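Prephenate dehydrogenase (Corynebacterium glutamicum ATCC 13032, PDB 3KTD) probably oxidises prephenate with NAD+ or NADP+ as coenzyme, a step toward tyrosine. Local coordinates at residues A[194-199]-A[256-261]; A[200-205]-A[242-247]; A[122-127]-A[188-193]. One frame throughout, in Å; residues are numbered along the deposited sequence.

Contact 1 (A[194-199]-A[256-261]); sequences AARVSH and LDEALA
Arg196 and Glu258 form a bidentate, end-on salt bridge between two helices, 187-214 and 249-270, in the region assigned to dimerization. The nearest CA atoms of the two segments, those of Arg196 and Leu256, are 8.0 Å apart, and between these segments the contact is made by the two charged side chains. The CB of Arg196 does not head for the other helix, so a long chain is needed to swing the charged end across; arginine supplies that length and two terminal nitrogens that can donate. CG lies beside the backbone N, and the extended chain from CG to NE carries the guanidinium over. Glu258 starts from a better position, with its CB directed toward segment 194-199 and its chain extended beyond CG. Each terminal nitrogen, NH1 and NH2, takes its own oxygen. NH1 of Arg196 donates to OE1 of Glu258 over 3.0 Å, nearly straight at 169°, while NH2 donates to OE2. Both acceptors lie close to the guanidinium plane, yet they are approached from above the carboxylate plane, because the two flat groups are turned 63° against each other. The pair is therefore not the coplanar fork of the ideal case.

The second subunit adds partners to this bridge. Arg196 NH1 also donates to the backbone O of Val211 of the second subunit, and Glu258 OE1 is bonded by ND2 of Asn214 of the second subunit, tying the bridge into the dimer interface. Its other arm is the shorter bond, 2.7 Å from Arg196 NH2 to Glu258 OE2.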
loop_
_atom_site.group_PDB
_atom_site.type_symbol
_atom_site.label_atom_id
_atom_site.label_comp_id
_atom_site.label_asym_id
_atom_site.label_seq_id
_atom_site.Cartn_x
_atom_site.Cartn_y
_atom_site.Cartn_z
ATOM N N ALA A 194 2.664 -12.914 -10.994
ATOM C CA ALA A 194 3.626 -12.190 -10.163
ATOM C C ALA A 194 3.982 -10.847 -10.772
ATOM O O ALA A 194 4.286 -9.910 -10.047
ATOM C CB ALA A 194 4.880 -13.005 -9.967
ATOM N N ALA A 195 3.966 -10.756 -12.100
ATOM C CA ALA A 195 4.258 -9.496 -12.775
ATOM C C ALA A 195 3.219 -8.467 -12.355
ATOM O O ALA A 195 3.548 -7.312 -12.046
ATOM C CB ALA A 195 4.249 -9.666 -14.287
ATOM N N ARG A 196 1.964 -8.909 -12.336
ATOM C CA ARG A 196 0.848 -8.048 -11.994
ATOM C C ARG A 196 0.785 -7.729 -10.506
ATOM O O ARG A 196 0.774 -6.560 -10.132
ATOM C CB ARG A 196 -0.464 -8.700 -12.418
ATOM C CG ARG A 196 -0.617 -8.889 -13.933
ATOM C CD ARG A 196 -1.848 -9.740 -14.263
ATOM N NE ARG A 196 -2.085 -9.819 -15.699
ATOM C CZ ARG A 196 -2.690 -8.887 -16.432
ATOM N NH1 ARG A 196 -3.140 -7.763 -15.884
ATOM N NH2 ARG A 196 -2.837 -9.077 -17.733
ATOM N N VAL A 197 0.777 -8.759 -9.662
ATOM C CA VAL A 197 0.485 -8.561 -8.240
ATOM C C VAL A 197 1.675 -8.286 -7.326
ATOM O O VAL A 197 1.492 -7.974 -6.142
ATOM C CB VAL A 197 -0.313 -9.754 -7.667
ATOM C CG1 VAL A 197 -1.599 -9.949 -8.448
ATOM C CG2 VAL A 197 0.521 -11.008 -7.679
ATOM N N SER A 198 2.884 -8.373 -7.862
ATOM C CA SER A 198 4.079 -8.184 -7.043
ATOM C C SER A 198 5.138 -7.293 -7.692
ATOM O O SER A 198 5.652 -6.369 -7.066
ATOM C CB SER A 198 4.681 -9.547 -6.707
ATOM O OG SER A 198 5.958 -9.395 -6.118
ATOM N N HIS A 199 5.472 -7.578 -8.945
ATOM C CA HIS A 199 6.513 -6.830 -9.634
ATOM C C HIS A 199 6.034 -5.424 -10.009
ATOM O O HIS A 199 6.702 -4.456 -9.683
ATOM C CB HIS A 199 7.066 -7.619 -10.835
ATOM C CG HIS A 199 7.559 -8.994 -10.473
ATOM N ND1 HIS A 199 7.597 -10.041 -11.370
ATOM C CD2 HIS A 199 7.983 -9.502 -9.290
ATOM C CE1 HIS A 199 8.059 -11.120 -10.765
ATOM N NE2 HIS A 199 8.300 -10.819 -9.502
ATOM N N LEU A 256 2.897 -3.742 -17.127
ATOM C CA LEU A 256 3.132 -2.302 -17.061
ATOM C C LEU A 256 2.396 -1.543 -18.177
ATOM O O LEU A 256 1.939 -0.421 -17.960
ATOM C CB LEU A 256 4.636 -2.000 -17.084
ATOM C CG LEU A 256 5.105 -0.540 -16.966
ATOM C CD1 LEU A 256 4.479 0.168 -15.787
ATOM C CD2 LEU A 256 6.617 -0.487 -16.853
ATOM N N ASP A 257 2.267 -2.164 -19.351
ATOM C CA ASP A 257 1.541 -1.564 -20.474
ATOM C C ASP A 257 0.063 -1.438 -20.193
ATOM O O ASP A 257 -0.588 -0.513 -20.693
ATOM C CB ASP A 257 1.737 -2.357 -21.770
ATOM C CG ASP A 257 3.061 -2.063 -22.435
ATOM O OD1 ASP A 257 3.889 -1.360 -21.824
ATOM O OD2 ASP A 257 3.288 -2.531 -23.572
ATOM N N GLU A 258 -0.479 -2.377 -19.427
ATOM C CA GLU A 258 -1.867 -2.268 -19.013
ATOM C C GLU A 258 -1.986 -1.081 -18.058
ATOM O O GLU A 258 -2.927 -0.300 -18.147
ATOM C CB GLU A 258 -2.364 -3.552 -18.344
ATOM C CG GLU A 258 -2.595 -4.714 -19.293
ATOM C CD GLU A 258 -3.465 -5.815 -18.687
ATOM O OE1 GLU A 258 -4.152 -5.574 -17.658
ATOM O OE2 GLU A 258 -3.472 -6.931 -19.254
ATOM N N ALA A 259 -1.018 -0.954 -17.154
ATOM C CA ALA A 259 -0.989 0.149 -16.211
ATOM C C ALA A 259 -0.927 1.501 -16.947
ATOM O O ALA A 259 -1.661 2.417 -16.612
ATOM C CB ALA A 259 0.179 -0.004 -15.276
ATOM N N LEU A 260 -0.064 1.607 -17.957
ATOM C CA LEU A 260 0.071 2.851 -18.722
ATOM C C LEU A 260 -1.187 3.174 -19.526
ATOM O O LEU A 260 -1.572 4.334 -19.642
ATOM C CB LEU A 260 1.289 2.793 -19.643
ATOM C CG LEU A 260 2.642 2.740 -18.926
ATOM C CD1 LEU A 260 3.765 2.404 -19.893
ATOM C CD2 LEU A 260 2.934 4.044 -18.194
ATOM N N ALA A 261 -1.830 2.153 -20.075
ATOM C CA ALA A 261 -3.062 2.369 -20.815
ATOM C C ALA A 261 -4.125 2.947 -19.888
ATOM O O ALA A 261 -4.784 3.938 -20.228
ATOM C CB ALA A 261 -3.543 1.084 -21.434
#

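Contact 2 (A[200-205]-A[242-247])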
loop_
_atom_site.group_PDB
_atom_site.type_symbol
_atom_site.label_atom_id
_atom_site.label_comp_id
_atom_site.label_asym_id
_atom_site.label_seq_id
_atom_site.Cartn_x
_atom_site.Cartn_y
_atom_site.Cartn_z
ATOM N N LEU A 200 4.871 -5.305 -10.647
ATOM C CA LEU A 200 4.295 -3.987 -10.937
ATOM C C LEU A 200 4.051 -3.255 -9.627
ATOM O O LEU A 200 4.238 -2.035 -9.553
ATOM C CB LEU A 200 2.979 -4.111 -11.712
ATOM C CG LEU A 200 2.223 -2.815 -12.057
ATOM C CD1 LEU A 200 3.002 -1.949 -13.049
ATOM C CD2 LEU A 200 0.837 -3.143 -12.610
ATOM N N THR A 201 3.645 -4.000 -8.590
ATOM C CA THR A 201 3.416 -3.409 -7.268
ATOM C C THR A 201 4.680 -2.678 -6.851
ATOM O O THR A 201 4.639 -1.508 -6.446
ATOM C CB THR A 201 3.037 -4.462 -6.212
ATOM O OG1 THR A 201 1.852 -5.147 -6.628
ATOM C CG2 THR A 201 2.794 -3.822 -4.835
ATOM N N HIS A 202 5.812 -3.363 -6.991
ATOM C CA HIS A 202 7.113 -2.760 -6.667
ATOM C C HIS A 202 7.495 -1.581 -7.574
ATOM O O HIS A 202 8.017 -0.596 -7.083
ATOM C CB HIS A 202 8.214 -3.820 -6.651
ATOM C CG HIS A 202 8.173 -4.701 -5.442
ATOM N ND1 HIS A 202 7.708 -5.997 -5.477
ATOM C CD2 HIS A 202 8.506 -4.456 -4.153
ATOM C CE1 HIS A 202 7.776 -6.518 -4.266
ATOM N NE2 HIS A 202 8.253 -5.602 -3.442
ATOM N N ILE A 203 7.220 -1.676 -8.874
ATOM C CA ILE A 203 7.541 -0.596 -9.800
ATOM C C ILE A 203 6.752 0.673 -9.449
ATOM O O ILE A 203 7.316 1.759 -9.398
ATOM C CB ILE A 203 7.223 -0.961 -11.251
ATOM C CG1 ILE A 203 8.134 -2.078 -11.757
ATOM C CG2 ILE A 203 7.409 0.248 -12.144
ATOM C CD1 ILE A 203 9.554 -1.643 -12.019
ATOM N N LEU A 204 5.452 0.521 -9.203
ATOM C CA LEU A 204 4.590 1.642 -8.853
ATOM C C LEU A 204 5.002 2.258 -7.518
ATOM O O LEU A 204 4.944 3.479 -7.352
ATOM C CB LEU A 204 3.126 1.210 -8.801
ATOM C CG LEU A 204 2.506 0.688 -10.103
ATOM C CD1 LEU A 204 1.091 0.220 -9.876
ATOM C CD2 LEU A 204 2.534 1.737 -11.197
ATOM N N ALA A 205 5.427 1.415 -6.578
ATOM C CA ALA A 205 5.906 1.878 -5.274
ATOM C C ALA A 205 7.145 2.785 -5.397
ATOM O O ALA A 205 7.233 3.829 -4.736
ATOM C CB ALA A 205 6.205 0.700 -4.394
ATOM N N ARG A 242 15.373 -5.209 -8.532
ATOM C CA ARG A 242 15.932 -5.395 -9.878
ATOM C C ARG A 242 15.929 -6.854 -10.313
ATOM O O ARG A 242 15.646 -7.145 -11.477
ATOM C CB ARG A 242 17.368 -4.873 -9.954
ATOM C CG ARG A 242 17.510 -3.349 -9.891
ATOM C CD ARG A 242 18.975 -2.942 -9.973
ATOM N NE ARG A 242 19.563 -3.356 -11.247
ATOM C CZ ARG A 242 20.869 -3.457 -11.488
ATOM N NH1 ARG A 242 21.765 -3.174 -10.542
ATOM N NH2 ARG A 242 21.286 -3.847 -12.690
ATOM N N ALA A 243 16.265 -7.755 -9.385
ATOM C CA ALA A 243 16.298 -9.204 -9.653
ATOM C C ALA A 243 14.933 -9.678 -10.132
ATOM O O ALA A 243 14.810 -10.204 -11.252
ATOM C CB ALA A 243 16.714 -9.976 -8.400
HETATM N N MSE A 244 13.923 -9.470 -9.278
HETATM C CA MSE A 244 12.526 -9.748 -9.603
HETATM C C MSE A 244 12.180 -9.260 -11.007
HETATM O O MSE A 244 11.937 -10.052 -11.927
HETATM C CB MSE A 244 11.588 -8.990 -8.646
HETATM C CG MSE A 244 11.440 -9.488 -7.215
HETATM SE SE MSE A 244 10.196 -8.249 -6.344
HETATM C CE MSE A 244 10.368 -8.802 -4.456
ATOM N N CYS A 245 12.191 -7.941 -11.165
ATOM C CA CYS A 245 11.699 -7.306 -12.382
ATOM C C CYS A 245 12.470 -7.662 -13.624
ATOM O O CYS A 245 11.867 -7.890 -14.673
ATOM C CB CYS A 245 11.685 -5.795 -12.203
ATOM S SG CYS A 245 10.674 -5.318 -10.802
ATOM N N GLU A 246 13.796 -7.708 -13.514
ATOM C CA GLU A 246 14.640 -8.011 -14.674
ATOM C C GLU A 246 14.487 -9.471 -15.099
ATOM O O GLU A 246 14.375 -9.761 -16.293
ATOM C CB GLU A 246 16.098 -7.632 -14.402
ATOM C CG GLU A 246 16.302 -6.120 -14.305
ATOM C CD GLU A 246 17.598 -5.704 -13.635
ATOM O OE1 GLU A 246 18.211 -6.522 -12.921
ATOM O OE2 GLU A 246 17.997 -4.536 -13.804
ATOM N N SER A 247 14.448 -10.378 -14.119
ATOM C CA SER A 247 14.183 -11.806 -14.382
ATOM C C SER A 247 12.874 -12.013 -15.142
ATOM O O SER A 247 12.776 -12.908 -15.974
ATOM C CB SER A 247 14.075 -12.590 -13.071
ATOM O OG SER A 247 15.234 -12.463 -12.264
#
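Met244, present here as selenomethionine, reaches from helix 238-247 to the imidazole of His202 on helix 187-214, and beside it Cys245 meets Ile203. This is helix-helix packing within the all-helical part of the chain that matches the dimerization-domain family. The first pair is the closer one. Both CB atoms point toward the opposite helix, and the methionine chain, extended beyond CG, crosses the histidine side chain at about a right angle. Its SE stands 3.9 Å from the centroid of the His202 ring, displaced 36° from the ring normal, an oblique Met-aromatic contact. SE is nearest to ND1, whereas the terminal methyl CE comes to 3.5 Å from His202 CE1. A long, flexible, polarisable chain is well suited to lie against a flat ring in this way. ND1 also makes a weak hydrogen bond to the backbone O of Ser198, one turn earlier, which would help to hold the ring's rotation.

The second pair is looser: CD1 of Ile203 lies 4.0 Å from SG of Cys245. Isoleucine can reach there because CG1, anti to the carbonyl carbon, takes CD1 toward the other helix although CB does not head that way; the small cysteine sulfur meets this methyl as an apolar contact.

Farther round helix 238-247, Arg242, Glu246 and Ser247 are polar and partly exposed. Arg242 NE donates to Glu246 OE2 at 3.2 Å, a salt bridge between residues one turn apart (i to i+4). The charged pair also turns to the second subunit, where Arg242 meets Glu278 and Glu246 meets the backbone N of Ile277.

Helix 249-270 packs on the buried side, with Leu252 against both Cys245 and Leu200, while the loop residue Val233 lies on His202 and Ser102 on Met244.

Contact 3 (A[122-127]-A[188-193]); sequences GSHPMA and GPHDAA
His124, near the end of strand 120-125, and His190, in the first turns of helix 187-214, bring their CA atoms to 9.5 Å, a separation that two imidazoles reaching toward each other can bridge. Both CB atoms point toward the other segment. In each residue CG is anti to the backbone N, chi1 being 174° in His124, and this sends the two rings out to meet midway. They touch through their nitrogens: His124 ND1 and His190 NE2 are 2.8 Å apart and hydrogen-bonded, and either could be the donor. Each nitrogen lies at the edge of the other ring, near its plane. The ring planes stand at 77° with centroids 5.0 Å apart, so the pair meets rim to rim and neither ring covers the face of the other. Histidine has two ring nitrogens, one able to donate and one to accept, and His190 uses both.

The strand belongs to the large sheet of the Rossmann-type nucleotide-binding region, where His124 pairs through its backbone with Val148 on strand 146-149; helix 187-214 is the long helix shared with the helical, dimer-forming part. The imidazole pair thus joins the two parts of the subunit. Through its other ring nitrogen, His190 ND1 donates to Asp191 OD1 over 3.0 Å. Asp191 OD1 lies in the His190 ring plane, while the donor reaches it on the anti side, tilted 22° from the carboxylate plane. This bond helps fix how the His190 ring is turned. Asp191 is itself anchored, for OD1 also accepts from the backbone N of Lys104 and OD2 is bonded to OG1 of Thr105. Both histidines are buried; the side chain of Val148 packs on His190, and Leu222 of the second subunit lies against both His190 and Met126.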
loop_
_atom_site.group_PDB
_atom_site.type_symbol
_atom_site.label_atom_id
_atom_site.label_comp_id
_atom_site.label_asym_id
_atom_site.label_seq_id
_atom_site.Cartn_x
_atom_site.Cartn_y
_atom_site.Cartn_z
ATOM N N GLY A 122 9.637 -26.715 -9.361
ATOM C CA GLY A 122 9.647 -25.310 -9.016
ATOM C C GLY A 122 8.718 -25.014 -7.855
ATOM O O GLY A 122 7.659 -25.626 -7.709
ATOM N N SER A 123 9.130 -24.098 -6.996
ATOM C CA SER A 123 8.221 -23.616 -5.993
ATOM C C SER A 123 8.499 -22.165 -5.651
ATOM O O SER A 123 9.584 -21.657 -5.876
ATOM C CB SER A 123 8.285 -24.489 -4.755
ATOM O OG SER A 123 9.173 -23.946 -3.804
ATOM N N HIS A 124 7.491 -21.507 -5.112
ATOM C CA HIS A 124 7.589 -20.102 -4.747
ATOM C C HIS A 124 6.666 -19.797 -3.579
ATOM O O HIS A 124 5.460 -19.818 -3.761
ATOM C CB HIS A 124 7.219 -19.218 -5.946
ATOM C CG HIS A 124 7.154 -17.755 -5.629
ATOM N ND1 HIS A 124 6.314 -16.886 -6.292
ATOM C CD2 HIS A 124 7.815 -17.012 -4.708
ATOM C CE1 HIS A 124 6.471 -15.669 -5.803
ATOM N NE2 HIS A 124 7.372 -15.719 -4.837
ATOM N N PRO A 125 7.225 -19.555 -2.378
ATOM C CA PRO A 125 6.404 -19.082 -1.253
ATOM C C PRO A 125 6.120 -17.590 -1.359
ATOM O O PRO A 125 7.007 -16.822 -1.738
ATOM C CB PRO A 125 7.290 -19.349 -0.035
ATOM C CG PRO A 125 8.670 -19.361 -0.559
ATOM C CD PRO A 125 8.574 -19.945 -1.932
HETATM N N MSE A 126 4.904 -17.168 -1.029
HETATM C CA MSE A 126 4.581 -15.742 -1.033
HETATM C C MSE A 126 5.048 -15.119 0.288
HETATM O O MSE A 126 4.345 -14.294 0.876
HETATM C CB MSE A 126 3.081 -15.499 -1.222
HETATM C CG MSE A 126 2.462 -16.134 -2.447
HETATM SE SE MSE A 126 3.392 -15.842 -4.124
HETATM C CE MSE A 126 3.519 -13.875 -4.097
ATOM N N ALA A 127 6.241 -15.503 0.744
ATOM C CA ALA A 127 6.809 -14.983 1.982
ATOM C C ALA A 127 7.371 -13.579 1.752
ATOM O O ALA A 127 7.073 -12.933 0.734
ATOM C CB ALA A 127 7.883 -15.901 2.486
ATOM N N GLY A 188 4.460 -19.990 -16.876
ATOM C CA GLY A 188 3.942 -18.829 -17.599
ATOM C C GLY A 188 2.819 -18.111 -16.873
ATOM O O GLY A 188 2.874 -16.891 -16.695
ATOM N N PRO A 189 1.776 -18.859 -16.476
ATOM C CA PRO A 189 0.676 -18.317 -15.692
ATOM C C PRO A 189 1.146 -17.692 -14.382
ATOM O O PRO A 189 0.597 -16.675 -13.954
ATOM C CB PRO A 189 -0.188 -19.546 -15.425
ATOM C CG PRO A 189 0.049 -20.401 -16.613
ATOM C CD PRO A 189 1.504 -20.246 -16.894
ATOM N N HIS A 190 2.156 -18.288 -13.760
ATOM C CA HIS A 190 2.718 -17.755 -12.517
ATOM C C HIS A 190 3.437 -16.422 -12.702
ATOM O O HIS A 190 3.201 -15.473 -11.955
ATOM C CB HIS A 190 3.706 -18.745 -11.905
ATOM C CG HIS A 190 4.476 -18.184 -10.755
ATOM N ND1 HIS A 190 5.623 -17.435 -10.924
ATOM C CD2 HIS A 190 4.263 -18.257 -9.418
ATOM C CE1 HIS A 190 6.087 -17.079 -9.738
ATOM N NE2 HIS A 190 5.283 -17.563 -8.808
ATOM N N ASP A 191 4.349 -16.366 -13.663
ATOM C CA ASP A 191 5.109 -15.142 -13.908
ATOM C C ASP A 191 4.162 -14.022 -14.359
ATOM O O ASP A 191 4.374 -12.859 -14.027
ATOM C CB ASP A 191 6.214 -15.367 -14.946
ATOM C CG ASP A 191 7.345 -16.264 -14.439
ATOM O OD1 ASP A 191 7.389 -16.604 -13.232
ATOM O OD2 ASP A 191 8.205 -16.626 -15.273
ATOM N N ALA A 192 3.128 -14.390 -15.109
ATOM C CA ALA A 192 2.090 -13.460 -15.528
ATOM C C ALA A 192 1.411 -12.882 -14.288
ATOM O O ALA A 192 1.142 -11.682 -14.221
ATOM C CB ALA A 192 1.067 -14.163 -16.399
ATOM N N ALA A 193 1.145 -13.737 -13.305
ATOM C CA ALA A 193 0.509 -13.292 -12.071
ATOM C C ALA A 193 1.451 -12.426 -11.239
ATOM O O ALA A 193 1.081 -11.327 -10.832
ATOM C CB ALA A 193 0.037 -14.482 -11.259
#

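All three contacts use the long helix 187-214, taking consecutive segments of it: 188-193 in contact 3, 194-199 in contact 1 and 200-205 in contact 2. Contact 3 ties the start of this helix to strand 120-125 of the main sheet, and it closes along the chain before the others open. Contact 2, with helix 238-247, falls within the span that contact 1 closes with helix 249-270, the next helix in sequence. The centres of contacts 1 and 2 are about 9 Å apart and the two touch; the centre of contact 3 lies about 15 and 14 Å from theirs. Each also meets the second subunit, so one helix links sheet, helical region and dimer.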